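Local atomic coordinates of serine protease (Arthrobacter nicotinovorans, PDB entry 3WY8), a protein that hydrolyses peptide bonds as a trypsin-like serine protease with keratinolytic activity. Residues 67-72 and 108-113; 35-40 and 214-219. All coordinates share one frame; numbering follows the deposited sequence.

Interaction 1: 67-72 and 108-113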
loop_
_atom_site.group_PDB
_atom_site.type_symbol
_atom_site.label_atom_id
_atom_site.label_comp_id
_atom_site.label_asym_id
_atom_site.label_seq_id
_atom_site.Cartn_x
_atom_site.Cartn_y
_atom_site.Cartn_z
ATOM N N ALA A 67 -9.191 10.455 -13.071
ATOM C CA ALA A 67 -8.776 10.921 -11.751
ATOM C C ALA A 67 -9.874 11.808 -11.145
ATOM O O ALA A 67 -9.753 13.039 -11.151
ATOM C CB ALA A 67 -7.452 11.683 -11.853
ATOM N N PRO A 68 -10.944 11.192 -10.605
ATOM C CA PRO A 68 -12.120 11.973 -10.178
ATOM C C PRO A 68 -11.839 12.969 -9.051
ATOM O O PRO A 68 -12.571 13.958 -8.910
ATOM C CB PRO A 68 -13.113 10.903 -9.713
ATOM C CG PRO A 68 -12.281 9.707 -9.403
ATOM C CD PRO A 68 -11.107 9.751 -10.328
ATOM N N TYR A 69 -10.789 12.714 -8.271
ATOM C CA TYR A 69 -10.391 13.602 -7.177
ATOM C C TYR A 69 -8.997 14.196 -7.403
ATOM O O TYR A 69 -8.343 14.655 -6.466
ATOM C CB TYR A 69 -10.496 12.871 -5.828
ATOM C CG TYR A 69 -11.849 12.227 -5.615
ATOM C CD1 TYR A 69 -12.942 12.982 -5.185
ATOM C CD2 TYR A 69 -12.046 10.872 -5.868
ATOM C CE1 TYR A 69 -14.190 12.400 -5.001
ATOM C CE2 TYR A 69 -13.289 10.281 -5.689
ATOM C CZ TYR A 69 -14.356 11.051 -5.254
ATOM O OH TYR A 69 -15.587 10.469 -5.072
ATOM N N GLY A 70 -8.562 14.195 -8.664
ATOM C CA GLY A 70 -7.278 14.767 -9.061
ATOM C C GLY A 70 -6.080 13.856 -8.859
ATOM O O GLY A 70 -6.207 12.732 -8.352
ATOM N N LYS A 71 -4.916 14.349 -9.277
ATOM C CA LYS A 71 -3.650 13.640 -9.124
ATOM C C LYS A 71 -2.848 14.342 -8.040
ATOM O O LYS A 71 -2.651 15.560 -8.098
ATOM C CB LYS A 71 -2.862 13.640 -10.439
ATOM C CG LYS A 71 -3.544 12.923 -11.605
ATOM C CD LYS A 71 -2.806 13.170 -12.928
ATOM C CE LYS A 71 -2.965 14.618 -13.405
ATOM N NZ LYS A 71 -2.283 14.892 -14.709
ATOM N N TRP A 72 -2.387 13.571 -7.061
ATOM C CA TRP A 72 -1.723 14.116 -5.883
ATOM C C TRP A 72 -0.237 13.801 -5.918
ATOM O O TRP A 72 0.152 12.668 -6.198
ATOM C CB TRP A 72 -2.381 13.567 -4.610
ATOM C CG TRP A 72 -3.820 13.984 -4.480
ATOM C CD1 TRP A 72 -4.889 13.500 -5.188
ATOM C CD2 TRP A 72 -4.343 14.992 -3.607
ATOM N NE1 TRP A 72 -6.047 14.140 -4.801
ATOM C CE2 TRP A 72 -5.739 15.061 -3.833
ATOM C CE3 TRP A 72 -3.769 15.838 -2.647
ATOM C CZ2 TRP A 72 -6.570 15.946 -3.133
ATOM C CZ3 TRP A 72 -4.597 16.722 -1.955
ATOM C CH2 TRP A 72 -5.982 16.765 -2.205
ATOM N N ASP A 108 -9.267 15.511 3.441
ATOM C CA ASP A 108 -10.451 16.366 3.392
ATOM C C ASP A 108 -11.269 16.125 2.126
ATOM O O ASP A 108 -12.482 16.354 2.114
ATOM C CB ASP A 108 -10.068 17.843 3.510
ATOM C CG ASP A 108 -9.753 18.260 4.944
ATOM O OD1 ASP A 108 -10.308 17.659 5.893
ATOM O OD2 ASP A 108 -8.954 19.203 5.121
ATOM N N VAL A 109 -10.601 15.647 1.076
ATOM C CA VAL A 109 -11.247 15.367 -0.207
ATOM C C VAL A 109 -11.751 13.923 -0.292
ATOM O O VAL A 109 -12.883 13.687 -0.723
ATOM C CB VAL A 109 -10.312 15.693 -1.404
ATOM C CG1 VAL A 109 -11.024 15.468 -2.750
ATOM C CG2 VAL A 109 -9.804 17.122 -1.308
ATOM N N VAL A 110 -10.925 12.964 0.127
ATOM C CA VAL A 110 -11.253 11.541 -0.075
ATOM C C VAL A 110 -11.445 10.716 1.203
ATOM O O VAL A 110 -11.721 9.516 1.136
ATOM C CB VAL A 110 -10.220 10.834 -1.001
ATOM C CG1 VAL A 110 -10.099 11.562 -2.327
ATOM C CG2 VAL A 110 -8.855 10.717 -0.322
ATOM N N GLY A 111 -11.305 11.354 2.362
ATOM C CA GLY A 111 -11.381 10.636 3.631
ATOM C C GLY A 111 -10.118 9.825 3.864
ATOM O O GLY A 111 -9.128 9.987 3.149
ATOM N N SER A 112 -10.161 8.951 4.863
ATOM C CA SER A 112 -9.000 8.143 5.225
ATOM C C SER A 112 -9.392 6.928 6.059
ATOM O O SER A 112 -10.464 6.897 6.675
ATOM C CB SER A 112 -7.977 8.995 5.982
ATOM O OG SER A 112 -8.509 9.453 7.212
ATOM N N SER A 113 -8.515 5.927 6.064
ATOM C CA SER A 113 -8.712 4.723 6.859
ATOM C C SER A 113 -7.989 4.844 8.188
ATOM O O SER A 113 -6.875 5.367 8.250
ATOM C CB SER A 113 -8.156 3.506 6.126
ATOM O OG SER A 113 -8.790 3.317 4.875
#
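Y69 and V109 mark the closest approach of two backbones, their CA atoms 7.2 Å apart, where an irregular loop runs past the last turn of helix 106-110. On the loop side a type I beta turn from A67 to G70, closed by a hydrogen bond from G70 N to A67 O, puts Y69 at its third position, facing the helix. On the other side G111, with positive phi, ends the helical run and lets the chain turn away after V110. The contact between them is wholly apolar, and V109 divides its two methyls between the two aromatic residues. CG1, anti to the backbone N (chi1 -177°), lies 4.0 Å from CD1 of Y69, while CG2 meets the edge of the W72 indole near its plane, 3.9 Å from CZ2. In the trypsin-like fold this is the flank of the N-terminal beta barrel: 67-72 leads into strand 72-78 from strand 55-60, and P60 of the latter touches both W72 and V110. CG1 of V110 comes in obliquely to the tyrosine ring, 3.8 Å from both CB and CG of Y69. The indole is held by a hydrogen bond of its own, from W72 NE1 back to Y69 O at 2.9 Å, bent to an N-H...O angle of 143°, the donor standing above the carbonyl plane. Replacing W72 with an alanine would probably leave Y69 O without this donor and open a gap beside V109 CG2. K9 and A61 also touch the Y69 side chain.

Interaction 2: 35-40 and 214-219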
loop_
_atom_site.group_PDB
_atom_site.type_symbol
_atom_site.label_atom_id
_atom_site.label_comp_id
_atom_site.label_asym_id
_atom_site.label_seq_id
_atom_site.Cartn_x
_atom_site.Cartn_y
_atom_site.Cartn_z
ATOM N N LYS A 35 -3.393 15.127 7.560
ATOM C CA LYS A 35 -4.467 14.869 6.586
ATOM C C LYS A 35 -3.954 14.622 5.165
ATOM O O LYS A 35 -4.668 14.867 4.181
ATOM C CB LYS A 35 -5.491 16.009 6.589
ATOM C CG LYS A 35 -6.297 16.122 7.875
ATOM C CD LYS A 35 -7.259 17.287 7.786
ATOM C CE LYS A 35 -8.162 17.355 8.998
ATOM N NZ LYS A 35 -9.321 18.249 8.743
ATOM N N SER A 36 -2.725 14.118 5.070
ATOM C CA SER A 36 -2.010 14.038 3.799
ATOM C C SER A 36 -1.246 12.731 3.610
ATOM O O SER A 36 -0.463 12.598 2.660
ATOM C CB SER A 36 -1.020 15.203 3.696
ATOM O OG SER A 36 -1.695 16.446 3.720
ATOM N N THR A 37 -1.467 11.769 4.504
ATOM C CA THR A 37 -0.637 10.565 4.540
ATOM C C THR A 37 -1.240 9.409 3.749
ATOM O O THR A 37 -2.441 9.138 3.836
ATOM C CB THR A 37 -0.311 10.150 5.996
ATOM O OG1 THR A 37 0.293 11.261 6.670
ATOM C CG2 THR A 37 0.662 8.969 6.042
ATOM N N VAL A 38 -0.377 8.751 2.976
ATOM C CA VAL A 38 -0.743 7.621 2.123
ATOM C C VAL A 38 0.127 6.430 2.496
ATOM O O VAL A 38 1.354 6.529 2.517
ATOM C CB VAL A 38 -0.549 7.958 0.617
ATOM C CG1 VAL A 38 -0.689 6.701 -0.256
ATOM C CG2 VAL A 38 -1.544 9.024 0.175
ATOM N N SER A 39 -0.508 5.301 2.794
ATOM C CA SER A 39 0.224 4.075 3.079
ATOM C C SER A 39 0.503 3.305 1.788
ATOM O O SER A 39 -0.316 3.299 0.867
ATOM C CB SER A 39 -0.583 3.196 4.020
ATOM O OG SER A 39 -1.796 2.833 3.392
ATOM N N THR A 40 1.658 2.649 1.741
ATOM C CA THR A 40 2.061 1.843 0.586
ATOM C C THR A 40 3.195 0.899 1.004
ATOM O O THR A 40 3.510 0.810 2.193
ATOM C CB THR A 40 2.423 2.738 -0.646
ATOM O OG1 THR A 40 2.539 1.931 -1.827
ATOM C CG2 THR A 40 3.716 3.532 -0.421
ATOM N N ASN A 214 4.236 7.178 12.568
ATOM C CA ASN A 214 4.175 8.291 13.518
ATOM C C ASN A 214 4.891 9.540 13.014
ATOM O O ASN A 214 4.343 10.644 13.091
ATOM C CB ASN A 214 4.741 7.877 14.881
ATOM C CG ASN A 214 3.808 6.953 15.657
ATOM O OD1 ASN A 214 2.598 6.918 15.423
ATOM N ND2 ASN A 214 4.375 6.207 16.596
ATOM N N THR A 215 6.099 9.362 12.482
ATOM C CA THR A 215 6.850 10.493 11.920
ATOM C C THR A 215 6.198 11.046 10.641
ATOM O O THR A 215 6.069 12.261 10.479
ATOM C CB THR A 215 8.375 10.188 11.747
ATOM O OG1 THR A 215 9.064 11.380 11.351
ATOM C CG2 THR A 215 8.638 9.086 10.719
ATOM N N ALA A 216 5.756 10.152 9.759
ATOM C CA ALA A 216 5.097 10.566 8.521
ATOM C C ALA A 216 3.820 11.354 8.802
ATOM O O ALA A 216 3.594 12.407 8.211
ATOM C CB ALA A 216 4.795 9.357 7.646
ATOM N N ALA A 217 3.005 10.848 9.727
ATOM C CA ALA A 217 1.679 11.407 10.012
ATOM C C ALA A 217 1.720 12.834 10.562
ATOM O O ALA A 217 0.762 13.594 10.408
ATOM C CB ALA A 217 0.919 10.494 10.966
ATOM N N ALA A 218 2.828 13.180 11.213
ATOM C CA ALA A 218 3.015 14.519 11.774
ATOM C C ALA A 218 3.639 15.491 10.770
ATOM O O ALA A 218 3.560 16.711 10.949
ATOM C CB ALA A 218 3.867 14.441 13.037
ATOM N N SER A 219 4.236 14.944 9.711
ATOM C CA SER A 219 5.094 15.702 8.786
ATOM C C SER A 219 4.355 16.460 7.683
ATOM O O SER A 219 3.149 16.336 7.510
ATOM C CB SER A 219 6.134 14.775 8.162
ATOM O OG SER A 219 7.007 14.261 9.151
ATOM O OXT SER A 219 4.970 17.217 6.922
#
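T37 meets A216 and A217 where the C-terminal helix 207-218 lies against the N-terminal barrel of this chymotrypsin-like fold. The helix follows the last strand of the second domain, 199-202, so its packing on strand 37-40 ties the end of the chain back to the first domain. The van der Waals part of the contact is small and rests on one side chain. T37 points toward the helix, and its OG1 comes 3.6 Å from CA of A217, which is also the residue nearest in backbone terms, with the two CA atoms 6.0 Å apart. The CG2 methyl, anti to the backbone N, faces the methyl of A216 at a looser 4.5 Å from its CB. Small alanine side chains let the helical backbone itself come close to the strand; F95 of strand 94-98 touches T37 and A216 alike, and A32 touches both T37 and A217. Hydrogen bonds, by contrast, run within each partner or to a neighbouring loop. Although T37 OG1 is 3.8 Å from A216 O, its hydrogen bond goes to N34 OD1, so this buried hydroxyl is satisfied from its own side of the interface. The same asparagine, through ND2, donates a hydrogen bond to S219 O, and thereby N34 reaches both partners, serving the threonine of the strand and the terminal carboxylate. Within 214-219, S219 N donates a hydrogen bond to A216 O at 3.0 Å, while the bond from A218 N to T215 O is weak. T215 O has a second, shorter partner: S219 OG, with its CB-OG arm turned back along the helix (chi1 -64°), donates to it at 2.6 Å from above the carbonyl plane.

Both contacts lie on the N-terminal barrel, with centres about 15 Å apart. Interaction 1 is partly buried and joins an inter-strand loop to a short helix; interaction 2 is buried and sets the C-terminal helix on a barrel strand. Their chemistry follows this: 67-72 and 108-113 bury more surface (180 Å²) through bulky aromatic and branched side chains, whereas 35-40 and 214-219 (108 Å²) meet through one threonine and small alanines. They are joined directly by a salt bridge, D108 OD1 to K35 NZ at 3.1 Å, which links the short helix to the turn before strand 37-40. Along the sequence, interaction 1 falls wholly between the two segments of interaction 2.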